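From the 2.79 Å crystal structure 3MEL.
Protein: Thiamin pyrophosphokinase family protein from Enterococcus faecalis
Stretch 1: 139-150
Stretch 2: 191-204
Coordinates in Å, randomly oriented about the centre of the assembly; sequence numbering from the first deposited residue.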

# COMPACT_ATOMS: atom_id res chain seq x y z
N TYR A 139 6.75 -11.85 5.37
CA TYR A 139 5.91 -11.78 6.57
C TYR A 139 6.48 -12.56 7.74
O TYR A 139 7.09 -13.61 7.56
CB TYR A 139 4.48 -12.23 6.29
CG TYR A 139 3.78 -11.35 5.28
CD1 TYR A 139 3.17 -10.17 5.66
CD2 TYR A 139 3.76 -11.70 3.95
CE1 TYR A 139 2.55 -9.36 4.73
CE2 TYR A 139 3.14 -10.90 3.02
CZ TYR A 139 2.54 -9.74 3.41
OH TYR A 139 1.95 -8.97 2.46
N TYR A 140 6.29 -12.02 8.94
CA TYR A 140 6.77 -12.67 10.15
C TYR A 140 5.74 -12.69 11.28
O TYR A 140 5.11 -11.68 11.56
CB TYR A 140 8.03 -11.98 10.64
CG TYR A 140 9.23 -12.19 9.75
CD1 TYR A 140 10.04 -13.31 9.90
CD2 TYR A 140 9.54 -11.28 8.77
CE1 TYR A 140 11.11 -13.50 9.09
CE2 TYR A 140 10.63 -11.47 7.94
CZ TYR A 140 11.41 -12.58 8.11
OH TYR A 140 12.51 -12.76 7.30
N ALA A 141 5.59 -13.84 11.92
CA ALA A 141 4.89 -13.92 13.18
C ALA A 141 5.95 -13.80 14.28
O ALA A 141 7.13 -13.86 13.99
CB ALA A 141 4.16 -15.22 13.29
N PRO A 142 5.52 -13.63 15.54
CA PRO A 142 6.45 -13.44 16.66
C PRO A 142 7.57 -14.47 16.72
O PRO A 142 7.32 -15.68 16.79
CB PRO A 142 5.56 -13.59 17.89
CG PRO A 142 4.24 -13.15 17.43
CD PRO A 142 4.12 -13.64 16.01
N GLY A 143 8.81 -14.00 16.73
CA GLY A 143 9.94 -14.87 16.88
C GLY A 143 11.21 -14.05 16.92
O GLY A 143 11.17 -12.87 17.26
N SER A 144 12.33 -14.68 16.58
CA SER A 144 13.61 -14.00 16.49
C SER A 144 14.22 -14.37 15.15
O SER A 144 14.26 -15.54 14.80
CB SER A 144 14.53 -14.43 17.64
OG SER A 144 13.83 -14.42 18.87
N TYR A 145 14.69 -13.39 14.39
CA TYR A 145 14.99 -13.62 12.98
C TYR A 145 16.25 -12.93 12.47
O TYR A 145 16.68 -11.89 13.00
CB TYR A 145 13.78 -13.21 12.12
CG TYR A 145 12.52 -13.91 12.55
CD1 TYR A 145 12.39 -15.28 12.39
CD2 TYR A 145 11.47 -13.22 13.13
CE1 TYR A 145 11.26 -15.93 12.79
CE2 TYR A 145 10.34 -13.87 13.53
CZ TYR A 145 10.24 -15.24 13.36
OH TYR A 145 9.11 -15.93 13.75
N ILE A 146 16.84 -13.52 11.44
CA ILE A 146 17.88 -12.85 10.67
C ILE A 146 17.28 -12.47 9.32
O ILE A 146 16.53 -13.23 8.72
CB ILE A 146 19.15 -13.73 10.50
CG1 ILE A 146 18.77 -15.11 9.95
CG2 ILE A 146 19.89 -13.84 11.83
CD1 ILE A 146 19.93 -16.12 9.81
N VAL A 147 17.60 -11.27 8.86
CA VAL A 147 17.02 -10.77 7.63
C VAL A 147 18.14 -10.50 6.64
O VAL A 147 18.77 -9.44 6.68
CB VAL A 147 16.23 -9.47 7.89
CG1 VAL A 147 15.69 -8.91 6.59
CG2 VAL A 147 15.12 -9.72 8.90
N PRO A 148 18.40 -11.46 5.74
CA PRO A 148 19.52 -11.31 4.81
C PRO A 148 19.23 -10.20 3.80
O PRO A 148 18.16 -10.19 3.20
CB PRO A 148 19.60 -12.67 4.11
CG PRO A 148 18.76 -13.60 4.94
CD PRO A 148 17.69 -12.73 5.53
N LYS A 149 20.17 -9.29 3.60
CA LYS A 149 19.96 -8.22 2.65
C LYS A 149 19.87 -8.71 1.21
O LYS A 149 20.65 -9.56 0.76
CB LYS A 149 21.07 -7.19 2.75
CG LYS A 149 20.92 -6.07 1.75
CD LYS A 149 22.15 -5.21 1.76
CE LYS A 149 22.21 -4.34 0.54
NZ LYS A 149 21.42 -3.12 0.78
N GLU A 150 18.90 -8.15 0.48
CA GLU A 150 18.80 -8.34 -0.96
C GLU A 150 19.77 -7.40 -1.66
O GLU A 150 19.76 -6.19 -1.41
CB GLU A 150 17.36 -8.12 -1.42
CG GLU A 150 16.43 -9.19 -0.87
CD GLU A 150 15.04 -9.14 -1.48
OE1 GLU A 150 14.81 -8.27 -2.36
OE2 GLU A 150 14.19 -9.99 -1.09
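Stretch 2 (191-204) EFIEEAAAFSFDAG

Stretch 2 lies along stretch 1 as an antiparallel β-partner. Its strand, 196-200, runs against strand 144-148 with 158° between their N-to-C directions and an axis separation of 4.5 Å at closest approach, and the two segments together bury 849 Å². The backbone ladder is regular: Y145 N donates to F199 O (2.9 Å) and F199 N to Y145 O (3.2 Å), then V147 N to A197 O (2.8 Å) and A197 N to V147 O (3.1 Å). The ladder is extended by F201 N to G143 O at 3.1 Å at one end and K149 N to E195 O at 2.7 Å at the other. Between these pairs S144, I146 and P148 stand beside S200, A198 and A196, with CA atoms 4.2, 4.5 and 4.3 Å apart, and their side chains share one face of the sheet.

The other face carries the bulk. F199, at chi1 p, brings the end of its ring nearer stretch 1, into a hollow lined by Y140, Y145 and V147. Its edge meets the face of Y140 (planes at 88°, centroids 5.2 Å apart), F199 CZ lies 3.7 Å from Y145 CD2, and V147 CG2 approaches F199 CE2 to 3.6 Å. The small side chain of A197 follows on this face, opposite V147.

At one end, F201 sets off sideways, but its ring comes nearer and packs against the extended backbone of 141-143. P142 CA sits over the F201 face, 3.8 Å from the ring centroid, while F201 CZ reaches to 3.4 Å from A141 C. P142 in turn fits against the backbone that follows F201, its CB 3.2 Å from D202 O and its CD 3.3 Å from G204 O. At the far end F192 offers the matching surface: K149 CB lies almost exactly on its ring normal, 3.6 Å from the centroid, and V147 O meets the ring edge at F192 CE1 (3.2 Å).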

# COMPACT_ATOMS: atom_id res chain seq x y z
N GLU A 191 18.24 1.16 7.23
CA GLU A 191 19.27 0.62 6.34
C GLU A 191 20.05 -0.53 6.97
O GLU A 191 20.11 -0.67 8.19
CB GLU A 191 20.26 1.71 5.91
CG GLU A 191 19.66 2.83 5.10
CD GLU A 191 20.67 3.93 4.80
OE1 GLU A 191 21.88 3.68 4.99
OE2 GLU A 191 20.28 5.03 4.37
N PHE A 192 20.61 -1.37 6.11
CA PHE A 192 21.51 -2.43 6.55
C PHE A 192 22.87 -1.82 6.81
O PHE A 192 23.33 -0.96 6.05
CB PHE A 192 21.64 -3.48 5.46
CG PHE A 192 20.46 -4.39 5.36
CD1 PHE A 192 20.38 -5.53 6.14
CD2 PHE A 192 19.42 -4.11 4.47
CE1 PHE A 192 19.29 -6.38 6.05
CE2 PHE A 192 18.33 -4.96 4.38
CZ PHE A 192 18.26 -6.09 5.17
N ILE A 193 23.53 -2.25 7.88
CA ILE A 193 24.93 -1.90 8.07
C ILE A 193 25.82 -3.08 7.67
O ILE A 193 26.93 -2.91 7.18
CB ILE A 193 25.24 -1.36 9.49
CG1 ILE A 193 24.85 -2.38 10.56
CG2 ILE A 193 24.56 -0.01 9.74
CD1 ILE A 193 25.13 -1.88 11.97
N GLU A 194 25.30 -4.30 7.87
CA GLU A 194 26.00 -5.50 7.41
C GLU A 194 25.28 -6.09 6.20
O GLU A 194 24.60 -5.38 5.46
CB GLU A 194 26.08 -6.53 8.53
CG GLU A 194 26.66 -6.02 9.84
CD GLU A 194 26.48 -7.01 10.98
OE1 GLU A 194 25.65 -7.94 10.82
OE2 GLU A 194 27.18 -6.86 12.01
N GLU A 195 25.42 -7.40 6.01
CA GLU A 195 24.71 -8.09 4.95
C GLU A 195 23.42 -8.69 5.51
O GLU A 195 22.61 -9.29 4.78
CB GLU A 195 25.59 -9.16 4.32
CG GLU A 195 26.95 -8.64 3.83
CD GLU A 195 26.82 -7.44 2.89
OE1 GLU A 195 26.14 -7.56 1.85
OE2 GLU A 195 27.42 -6.37 3.21
N ALA A 196 23.23 -8.54 6.82
CA ALA A 196 22.07 -9.10 7.47
C ALA A 196 21.70 -8.24 8.64
O ALA A 196 22.58 -7.68 9.30
CB ALA A 196 22.33 -10.53 7.93
N ALA A 197 20.40 -8.12 8.90
CA ALA A 197 19.94 -7.45 10.10
C ALA A 197 19.25 -8.50 10.96
O ALA A 197 19.11 -9.64 10.54
CB ALA A 197 19.00 -6.33 9.75
N ALA A 198 18.86 -8.13 12.17
CA ALA A 198 18.11 -9.05 13.01
C ALA A 198 17.04 -8.30 13.81
O ALA A 198 17.13 -7.09 14.00
CB ALA A 198 19.04 -9.82 13.92
N PHE A 199 16.02 -9.03 14.26
CA PHE A 199 14.93 -8.45 15.04
C PHE A 199 14.07 -9.52 15.68
O PHE A 199 14.06 -10.67 15.22
CB PHE A 199 14.04 -7.57 14.15
CG PHE A 199 13.05 -8.35 13.33
CD1 PHE A 199 11.72 -8.44 13.72
CD2 PHE A 199 13.44 -8.99 12.16
CE1 PHE A 199 10.78 -9.15 12.96
CE2 PHE A 199 12.51 -9.71 11.38
CZ PHE A 199 11.18 -9.79 11.78
N SER A 200 13.34 -9.15 16.72
CA SER A 200 12.45 -10.08 17.40
C SER A 200 11.28 -9.36 18.06
O SER A 200 11.31 -8.14 18.24
CB SER A 200 13.22 -10.93 18.43
OG SER A 200 14.30 -10.21 19.00
N PHE A 201 10.23 -10.12 18.37
CA PHE A 201 9.01 -9.59 18.95
C PHE A 201 8.11 -10.72 19.45
O PHE A 201 8.27 -11.88 19.05
CB PHE A 201 8.30 -8.66 17.97
CG PHE A 201 7.76 -9.34 16.73
CD1 PHE A 201 6.40 -9.62 16.61
CD2 PHE A 201 8.59 -9.64 15.67
CE1 PHE A 201 5.90 -10.22 15.47
CE2 PHE A 201 8.08 -10.24 14.53
CZ PHE A 201 6.74 -10.53 14.43
N ASP A 202 7.18 -10.39 20.34
CA ASP A 202 6.41 -11.41 21.05
C ASP A 202 5.01 -11.56 20.51
O ASP A 202 4.40 -12.61 20.66
CB ASP A 202 6.32 -11.08 22.54
CG ASP A 202 7.66 -11.17 23.26
OD1 ASP A 202 8.64 -11.71 22.69
OD2 ASP A 202 7.72 -10.68 24.41
N ALA A 203 4.47 -10.50 19.91
CA ALA A 203 3.07 -10.49 19.53
C ALA A 203 2.79 -9.59 18.34
O ALA A 203 3.39 -8.50 18.22
CB ALA A 203 2.20 -10.08 20.71
N GLY A 204 1.89 -10.03 17.47
CA GLY A 204 1.49 -9.25 16.31
C GLY A 204 2.05 -9.79 15.01
O GLY A 204 2.54 -10.92 14.96